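Local coordinates for stage II sporulation protein SA (Bacillus subtilis, PDB 3O6Q) that acts as the toxin of a type II toxin-antitoxin system, killing the cell during sporulation unless its cognate antitoxin SpoIISB neutralises it, at residues A[66-72]-A[119-125]. Coordinates in Å, arbitrary orientation, origin at the centre of the assembly. Residue numbers count along the deposited sequence, not the author numbering.
Sequences TASLCHY and NYVIKLT
Extended strands 66-71 and 119-125 (beta phi/psi) run antiparallel, axes 4.5 Å apart at closest approach, N-to-C directions at 152°. Hydrogen-bonded pairs Thr66-Thr125 (Thr66 N to Thr125 O 2.8 Å, Thr125 N to Thr66 O 3.0 Å), Ser68-Lys123 and Cys70-Val121 each carry two reciprocal N-H...O bonds; a seventh, Tyr72 N to Asn119 O at 2.9 Å, closes the ladder. Non-hydrogen-bonded pairs are Ala67-Leu124, Leu69-Ile122 and His71-Tyr120. Facing helices 45-61 and 132-148, Ala67 CB meets Leu124 (m, t) CD2 at 3.4 Å, and Leu69 (t, p) brings CD1 to 3.8 Å from Ile122 CG1 and 3.7 Å from Tyr120 CB. On the other face, with Val121, all-trans Lys123 extends away and Cys70 (m) is disulfide-bonded to the SpoIISB chain. Just beyond the strand, Tyr72 (t) sets CG 3.5 Å from Val121 CG2, its hydroxyl hydrogen-bonded to Asp96. His71 and Tyr120 are both m at chi1; their ring planes meet at 38°, centroids 4.9 Å apart. Such pairing joins the strand outermost within this chain to its neighbour in the antiparallel sheet of this predicted cytoplasmic, GAF-like domain, beside bound antitoxin.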
loop_
_atom_site.group_PDB
_atom_site.type_symbol
_atom_site.label_atom_id
_atom_site.label_comp_id
_atom_site.label_asym_id
_atom_site.label_seq_id
_atom_site.Cartn_x
_atom_site.Cartn_y
_atom_site.Cartn_z
ATOM N N THR A 66 -5.498 16.221 0.970
ATOM C CA THR A 66 -6.498 16.428 -0.070
ATOM C C THR A 66 -5.984 15.848 -1.382
ATOM O O THR A 66 -4.867 16.101 -1.762
ATOM C CB THR A 66 -6.762 17.934 -0.278
ATOM O OG1 THR A 66 -7.028 18.553 0.979
ATOM C CG2 THR A 66 -7.962 18.183 -1.173
ATOM N N ALA A 67 -6.828 15.084 -2.073
ATOM C CA ALA A 67 -6.525 14.563 -3.404
ATOM C C ALA A 67 -7.597 15.042 -4.392
ATOM O O ALA A 67 -8.774 15.184 -4.033
ATOM C CB ALA A 67 -6.443 13.070 -3.384
ATOM N N SER A 68 -7.167 15.303 -5.626
ATOM C CA SER A 68 -8.040 15.762 -6.704
ATOM C C SER A 68 -7.489 15.250 -8.020
ATOM O O SER A 68 -6.309 14.938 -8.122
ATOM C CB SER A 68 -8.081 17.271 -6.783
ATOM O OG SER A 68 -8.408 17.855 -5.551
ATOM N N LEU A 69 -8.368 15.181 -9.010
ATOM C CA LEU A 69 -8.035 14.832 -10.366
ATOM C C LEU A 69 -8.301 16.072 -11.190
ATOM O O LEU A 69 -9.432 16.536 -11.265
ATOM C CB LEU A 69 -8.908 13.679 -10.849
ATOM C CG LEU A 69 -8.439 13.093 -12.201
ATOM C CD1 LEU A 69 -6.975 12.723 -12.156
ATOM C CD2 LEU A 69 -9.214 11.870 -12.615
ATOM N N CYS A 70 -7.250 16.637 -11.777
ATOM C CA CYS A 70 -7.356 17.922 -12.428
ATOM C C CYS A 70 -7.124 17.754 -13.920
ATOM O O CYS A 70 -6.216 17.039 -14.334
ATOM C CB CYS A 70 -6.340 18.900 -11.821
ATOM S SG CYS A 70 -6.614 19.299 -10.097
ATOM N N HIS A 71 -7.963 18.401 -14.726
ATOM C CA HIS A 71 -7.758 18.410 -16.160
ATOM C C HIS A 71 -6.402 19.044 -16.407
ATOM O O HIS A 71 -5.998 19.951 -15.681
ATOM C CB HIS A 71 -8.872 19.190 -16.870
ATOM C CG HIS A 71 -10.185 18.459 -16.929
ATOM N ND1 HIS A 71 -10.471 17.517 -17.898
ATOM C CD2 HIS A 71 -11.286 18.528 -16.134
ATOM C CE1 HIS A 71 -11.688 17.035 -17.693
ATOM N NE2 HIS A 71 -12.200 17.626 -16.625
ATOM N N TYR A 72 -5.683 18.538 -17.393
ATOM C CA TYR A 72 -4.397 19.095 -17.753
ATOM C C TYR A 72 -4.242 19.062 -19.281
ATOM O O TYR A 72 -3.235 18.594 -19.815
ATOM C CB TYR A 72 -3.277 18.343 -17.024
ATOM C CG TYR A 72 -1.956 19.086 -17.068
ATOM C CD1 TYR A 72 -1.687 20.130 -16.193
ATOM C CD2 TYR A 72 -0.989 18.760 -17.997
ATOM C CE1 TYR A 72 -0.496 20.838 -16.256
ATOM C CE2 TYR A 72 0.205 19.452 -18.057
ATOM C CZ TYR A 72 0.452 20.494 -17.187
ATOM O OH TYR A 72 1.646 21.195 -17.277
ATOM N N ASN A 119 -5.379 14.060 -20.760
ATOM C CA ASN A 119 -4.377 14.363 -19.744
ATOM C C ASN A 119 -4.969 14.978 -18.509
ATOM O O ASN A 119 -5.814 15.855 -18.573
ATOM C CB ASN A 119 -3.297 15.285 -20.304
ATOM C CG ASN A 119 -2.437 14.582 -21.369
ATOM O OD1 ASN A 119 -2.356 13.361 -21.416
ATOM N ND2 ASN A 119 -1.841 15.357 -22.246
ATOM N N TYR A 120 -4.482 14.505 -17.377
ATOM C CA TYR A 120 -4.881 14.995 -16.092
ATOM C C TYR A 120 -3.650 15.068 -15.195
ATOM O O TYR A 120 -2.545 14.655 -15.591
ATOM C CB TYR A 120 -5.905 14.038 -15.438
ATOM C CG TYR A 120 -7.216 13.868 -16.173
ATOM C CD1 TYR A 120 -8.319 14.608 -15.799
ATOM C CD2 TYR A 120 -7.358 12.955 -17.214
ATOM C CE1 TYR A 120 -9.530 14.468 -16.442
ATOM C CE2 TYR A 120 -8.589 12.800 -17.879
ATOM C CZ TYR A 120 -9.677 13.569 -17.476
ATOM O OH TYR A 120 -10.923 13.473 -18.077
ATOM N N VAL A 121 -3.849 15.616 -13.995
ATOM C CA VAL A 121 -2.825 15.624 -12.980
ATOM C C VAL A 121 -3.514 15.300 -11.675
ATOM O O VAL A 121 -4.489 15.918 -11.333
ATOM C CB VAL A 121 -2.082 16.988 -12.939
ATOM C CG1 VAL A 121 -1.190 17.086 -11.735
ATOM C CG2 VAL A 121 -1.255 17.157 -14.178
ATOM N N ILE A 122 -3.061 14.261 -11.000
ATOM C CA ILE A 122 -3.529 13.965 -9.672
ATOM C C ILE A 122 -2.800 14.919 -8.716
ATOM O O ILE A 122 -1.590 14.810 -8.534
ATOM C CB ILE A 122 -3.224 12.501 -9.278
ATOM C CG1 ILE A 122 -3.919 11.501 -10.197
ATOM C CG2 ILE A 122 -3.708 12.218 -7.840
ATOM C CD1 ILE A 122 -3.187 10.144 -10.237
ATOM N N LYS A 123 -3.543 15.843 -8.115
ATOM C CA LYS A 123 -3.019 16.754 -7.112
ATOM C C LYS A 123 -3.183 16.220 -5.709
ATOM O O LYS A 123 -4.304 16.049 -5.258
ATOM C CB LYS A 123 -3.760 18.079 -7.201
ATOM C CG LYS A 123 -3.259 19.191 -6.272
ATOM C CD LYS A 123 -3.940 20.504 -6.606
ATOM C CE LYS A 123 -3.579 21.609 -5.620
ATOM N NZ LYS A 123 -4.386 22.880 -5.798
ATOM N N LEU A 124 -2.067 15.999 -5.015
ATOM C CA LEU A 124 -2.054 15.697 -3.569
ATOM C C LEU A 124 -1.410 16.811 -2.741
ATOM O O LEU A 124 -0.222 17.132 -2.928
ATOM C CB LEU A 124 -1.265 14.431 -3.290
ATOM C CG LEU A 124 -1.603 13.182 -4.123
ATOM C CD1 LEU A 124 -0.674 12.080 -3.705
ATOM C CD2 LEU A 124 -3.076 12.765 -4.007
ATOM N N THR A 125 -2.171 17.382 -1.807
ATOM C CA THR A 125 -1.643 18.362 -0.858
ATOM C C THR A 125 -1.989 17.993 0.582
ATOM O O THR A 125 -2.883 17.192 0.829
ATOM C CB THR A 125 -2.228 19.757 -1.076
ATOM O OG1 THR A 125 -3.620 19.705 -0.760
ATOM C CG2 THR A 125 -1.992 20.227 -2.510
#